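Local coordinates for SusD superfamily protein (Bacteroides fragilis, PDB 3L22) that belongs to the SusD family of outer-membrane lipoproteins, probably binds glycans at the cell surface for uptake, and carries zinc ions in the crystal, at residues 53-58 / 393-398; 46-51 / 64-69. One frame throughout, in Å; residues are numbered along the deposited sequence.

Contact 1. Residues 53-58 / 393-398; sequences GDDVIN and GIRGID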
# COMPACT_ATOMS: atom_id res chain seq x y z
N GLY A 53 0.50 0.64 -12.11
CA GLY A 53 -0.71 0.06 -12.62
C GLY A 53 -1.22 0.57 -13.96
O GLY A 53 -0.54 1.32 -14.67
N ASP A 54 -2.45 0.18 -14.26
CA ASP A 54 -3.04 0.30 -15.57
C ASP A 54 -4.44 0.97 -15.53
O ASP A 54 -5.18 0.95 -16.53
CB ASP A 54 -3.14 -1.11 -16.17
CG ASP A 54 -3.98 -2.07 -15.30
OD1 ASP A 54 -4.50 -1.65 -14.25
OD2 ASP A 54 -4.08 -3.26 -15.65
N ASP A 55 -4.76 1.59 -14.41
CA ASP A 55 -6.07 2.21 -14.21
C ASP A 55 -6.05 3.74 -14.25
O ASP A 55 -7.10 4.36 -14.44
CB ASP A 55 -6.66 1.69 -12.93
CG ASP A 55 -7.05 0.22 -13.05
OD1 ASP A 55 -7.49 -0.21 -14.16
OD2 ASP A 55 -6.93 -0.51 -12.04
N VAL A 56 -4.87 4.31 -14.02
CA VAL A 56 -4.60 5.74 -14.22
C VAL A 56 -3.51 5.84 -15.26
O VAL A 56 -2.86 4.82 -15.54
CB VAL A 56 -4.20 6.43 -12.89
CG1 VAL A 56 -5.44 6.53 -11.98
CG2 VAL A 56 -3.02 5.74 -12.17
N ILE A 57 -3.37 7.04 -15.86
CA ILE A 57 -2.27 7.34 -16.77
C ILE A 57 -1.54 8.57 -16.31
O ILE A 57 -2.14 9.47 -15.77
CB ILE A 57 -2.72 7.58 -18.24
CG1 ILE A 57 -3.85 8.64 -18.33
CG2 ILE A 57 -3.11 6.27 -18.82
CD1 ILE A 57 -4.20 9.09 -19.78
N ASN A 58 -0.24 8.58 -16.54
CA ASN A 58 0.61 9.70 -16.24
C ASN A 58 0.92 10.38 -17.58
O ASN A 58 1.57 9.78 -18.44
CB ASN A 58 1.91 9.22 -15.55
CG ASN A 58 2.77 10.36 -15.05
OD1 ASN A 58 2.90 11.41 -15.73
ND2 ASN A 58 3.37 10.19 -13.84
N GLY A 393 -2.95 3.17 -4.02
CA GLY A 393 -1.64 2.62 -3.66
C GLY A 393 -1.59 1.12 -3.74
O GLY A 393 -0.76 0.52 -3.08
N ILE A 394 -2.45 0.52 -4.58
CA ILE A 394 -2.68 -0.92 -4.56
C ILE A 394 -2.50 -1.58 -5.91
O ILE A 394 -1.97 -2.71 -5.97
CB ILE A 394 -4.11 -1.25 -3.99
CG1 ILE A 394 -4.12 -1.13 -2.46
CG2 ILE A 394 -4.56 -2.64 -4.35
CD1 ILE A 394 -5.58 -1.10 -1.82
N ARG A 395 -2.91 -0.93 -7.00
CA ARG A 395 -3.03 -1.65 -8.25
C ARG A 395 -1.74 -2.36 -8.75
O ARG A 395 -1.76 -3.54 -9.17
CB ARG A 395 -3.57 -0.72 -9.32
CG ARG A 395 -3.69 -1.37 -10.70
CD ARG A 395 -4.65 -2.55 -10.67
NE ARG A 395 -4.77 -3.19 -11.97
CZ ARG A 395 -5.02 -4.48 -12.16
NH1 ARG A 395 -5.24 -5.32 -11.15
NH2 ARG A 395 -5.06 -4.94 -13.39
N GLY A 396 -0.64 -1.63 -8.71
CA GLY A 396 0.64 -2.16 -9.16
C GLY A 396 1.14 -3.29 -8.27
O GLY A 396 1.95 -4.11 -8.71
N ILE A 397 0.67 -3.35 -7.02
CA ILE A 397 1.00 -4.47 -6.14
C ILE A 397 0.18 -5.71 -6.54
O ILE A 397 0.72 -6.81 -6.61
CB ILE A 397 0.76 -4.13 -4.66
CG1 ILE A 397 1.74 -3.01 -4.24
CG2 ILE A 397 0.91 -5.36 -3.80
CD1 ILE A 397 1.53 -2.40 -2.85
N ASP A 398 -1.11 -5.54 -6.82
CA ASP A 398 -1.94 -6.70 -7.17
C ASP A 398 -1.44 -7.35 -8.47
O ASP A 398 -1.33 -8.59 -8.57
CB ASP A 398 -3.42 -6.31 -7.27
CG ASP A 398 -4.11 -6.16 -5.91
OD1 ASP A 398 -3.57 -6.59 -4.84
OD2 ASP A 398 -5.26 -5.65 -5.90
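Arg395 lays its guanidinium side-on against the carboxylate of Asp54, one nitrogen to each oxygen. NE donates almost straight to Asp54 OD1 at 2.8 Å, with an N-H...O angle of 177°, and NH2 reaches Asp54 OD2 at 3.0 Å through that oxygen's syn lone pair. Both oxygens lie close to the guanidinium plane, yet the two flat groups are turned 29° apart, and NE meets OD1 from somewhat outside the carboxylate plane. The Arg395 chain leaves the helix with CG anti to the backbone N (chi1 178°) and bends at chi2, which places CD. Asp55 adds a second negative charge: its OD2 sits 3.4 Å from Arg395 NE but too far out of the guanidinium plane to accept a hydrogen bond, so the two interact only electrostatically. The stronger partner of Asp55 is Arg386, bound through OD1, and the result is a network of alternating charges that would help to offset the closeness of Arg386 and Arg395. Beneath the ions the backbones come close, Gly53 CA lying 4.3 Å from Gly396 CA, and Arg395 CG rests against Gly53 CA at 3.8 Å. The contact thus joins the loop between helix 44-52 and strand 56-58, which pairs antiparallel with strand 277-279, to the first turn of helix 395-401, whose Ile397 packs on helix 113-131.

Contact 2. Residues 46-51 / 64-69; sequences YLVFDN and VTLFNT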
# COMPACT_ATOMS: atom_id res chain seq x y z
N TYR A 46 3.63 6.13 -2.54
CA TYR A 46 2.30 5.56 -2.67
C TYR A 46 1.80 5.73 -4.09
O TYR A 46 1.27 4.80 -4.69
CB TYR A 46 1.39 6.30 -1.72
CG TYR A 46 -0.07 5.89 -1.53
CD1 TYR A 46 -0.43 4.96 -0.58
CD2 TYR A 46 -1.08 6.50 -2.25
CE1 TYR A 46 -1.76 4.63 -0.33
CE2 TYR A 46 -2.42 6.19 -2.02
CZ TYR A 46 -2.75 5.28 -1.04
OH TYR A 46 -4.07 5.05 -0.75
N LEU A 47 1.99 6.93 -4.64
CA LEU A 47 1.66 7.21 -6.03
C LEU A 47 2.37 6.26 -7.00
O LEU A 47 1.82 5.93 -8.06
CB LEU A 47 2.02 8.67 -6.38
CG LEU A 47 1.06 9.70 -5.80
CD1 LEU A 47 1.74 11.07 -5.54
CD2 LEU A 47 -0.18 9.83 -6.66
N VAL A 48 3.58 5.81 -6.64
CA VAL A 48 4.30 4.82 -7.41
C VAL A 48 3.45 3.60 -7.73
O VAL A 48 3.46 3.14 -8.86
CB VAL A 48 5.64 4.41 -6.72
CG1 VAL A 48 6.10 3.00 -7.17
CG2 VAL A 48 6.67 5.46 -6.98
N PHE A 49 2.69 3.10 -6.75
CA PHE A 49 1.90 1.89 -6.98
C PHE A 49 0.71 2.09 -7.92
O PHE A 49 0.34 1.15 -8.63
CB PHE A 49 1.58 1.18 -5.66
CG PHE A 49 2.82 0.73 -4.95
CD1 PHE A 49 3.57 -0.34 -5.46
CD2 PHE A 49 3.31 1.42 -3.86
CE1 PHE A 49 4.76 -0.75 -4.84
CE2 PHE A 49 4.50 1.02 -3.24
CZ PHE A 49 5.22 -0.07 -3.74
N ASP A 50 0.15 3.30 -7.99
CA ASP A 50 -0.84 3.60 -9.01
C ASP A 50 -0.22 3.82 -10.35
O ASP A 50 -0.78 3.37 -11.35
CB ASP A 50 -1.70 4.78 -8.60
CG ASP A 50 -2.61 4.40 -7.42
OD1 ASP A 50 -3.53 3.54 -7.64
OD2 ASP A 50 -2.35 4.88 -6.29
N ASN A 51 0.92 4.51 -10.40
CA ASN A 51 1.64 4.69 -11.65
C ASN A 51 2.11 3.37 -12.29
O ASN A 51 2.12 3.23 -13.51
CB ASN A 51 2.83 5.63 -11.46
CG ASN A 51 2.44 7.11 -11.60
OD1 ASN A 51 2.54 7.67 -12.69
ND2 ASN A 51 1.95 7.72 -10.51
N VAL A 64 10.44 14.21 -13.00
CA VAL A 64 10.22 14.72 -11.63
C VAL A 64 8.86 14.28 -11.09
O VAL A 64 8.71 14.07 -9.89
CB VAL A 64 10.38 16.29 -11.55
CG1 VAL A 64 10.12 16.81 -10.12
CG2 VAL A 64 11.80 16.75 -12.05
N THR A 65 7.86 14.07 -11.96
CA THR A 65 6.54 13.64 -11.50
C THR A 65 6.18 12.21 -11.97
O THR A 65 5.09 11.97 -12.45
CB THR A 65 5.47 14.68 -11.84
OG1 THR A 65 5.46 14.90 -13.24
CG2 THR A 65 5.74 16.00 -11.09
N LEU A 66 7.11 11.28 -11.79
CA LEU A 66 6.87 9.81 -11.84
C LEU A 66 6.64 9.24 -13.27
O LEU A 66 6.21 8.10 -13.43
CB LEU A 66 5.74 9.39 -10.86
CG LEU A 66 6.00 9.64 -9.36
CD1 LEU A 66 4.81 9.21 -8.47
CD2 LEU A 66 7.30 8.90 -8.87
N PHE A 67 6.96 10.01 -14.30
CA PHE A 67 6.75 9.53 -15.65
C PHE A 67 7.48 8.24 -15.95
O PHE A 67 6.92 7.37 -16.61
CB PHE A 67 7.18 10.60 -16.66
CG PHE A 67 6.66 10.40 -18.03
CD1 PHE A 67 5.29 10.35 -18.28
CD2 PHE A 67 7.54 10.36 -19.11
CE1 PHE A 67 4.80 10.21 -19.59
CE2 PHE A 67 7.07 10.23 -20.42
CZ PHE A 67 5.69 10.15 -20.66
N ASN A 68 8.71 8.11 -15.48
CA ASN A 68 9.46 6.86 -15.67
C ASN A 68 8.87 5.66 -14.92
O ASN A 68 9.01 4.53 -15.38
CB ASN A 68 10.95 7.01 -15.31
CG ASN A 68 11.83 7.34 -16.50
OD1 ASN A 68 11.40 7.27 -17.66
ND2 ASN A 68 13.08 7.70 -16.22
N THR A 69 8.22 5.91 -13.79
CA THR A 69 7.53 4.83 -13.10
C THR A 69 6.37 4.34 -13.94
O THR A 69 6.22 3.13 -14.13
CB THR A 69 7.03 5.24 -11.72
OG1 THR A 69 8.17 5.55 -10.92
CG2 THR A 69 6.21 4.08 -11.07
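Leu66 pushes its two methyl groups against one side of helix 44-52, where Leu47, Val48 and Asn51 receive them. The tight part is at CD1, which comes within 3.5 Å of Leu47 CB and 3.8 Å of Asn51 ND2. CD2 is at normal contact distance, 4.0 Å from Val48 CG2, the two side chains crossing at about a right angle. The positive phi of Leu66 belongs to the turn that leads into the short helix 67-70, of which it is the N-cap.

One turn on, Thr69 offers its methyl rather than its hydroxyl: CG2, anti to the backbone N, rests 3.7 Å from Asn51 CB and equally near the carbonyl oxygen of Val48, while OG1 is bonded to Glu80. Asn51 is fixed from both ends of its amide. ND2 bonds back to Leu47 O at 3.0 Å, nearly straight and in the amide plane but approaching from above the carbonyl plane, and the same oxygen also accepts the backbone N of Asn51; the partner of OD1 is Asn58. The looser side lies toward Phe67 and Asn68, partly exposed residues that stay on the far face of the short helix and do not touch residues 46-51.

Tyr270 of helix 267-271 packs on both Leu47 and Leu66. The arrangement is a largely apolar contact between helix 44-52 and the N-cap and first turn of helix 67-70, across a connection containing strand 56-58, within the N-terminal part of the SusD-family fold and away from the zinc sites.

Overall arrangement
From the N terminus the chain runs through helix 44-52, the loop and strand 56-58, and then helix 67-70. Contact 2 closes this short loop, with 12 residues between its segments. Contact 1 starts inside that loop and reaches helix 395-401, with 334 residues between, so the two contacts cross along the chain instead of nesting. Their centres are 9 Å apart, and Asn58 joins them directly: its ND2 makes probable hydrogen bonds to Thr65 O at 2.8 Å and Asn51 OD1 at 2.9 Å. A backbone bond between Phe49 and Gly396 adds another tie. Contact 1 joins the N-terminal family region to the C-terminal SusD region, while contact 2 stays within the N-terminal one.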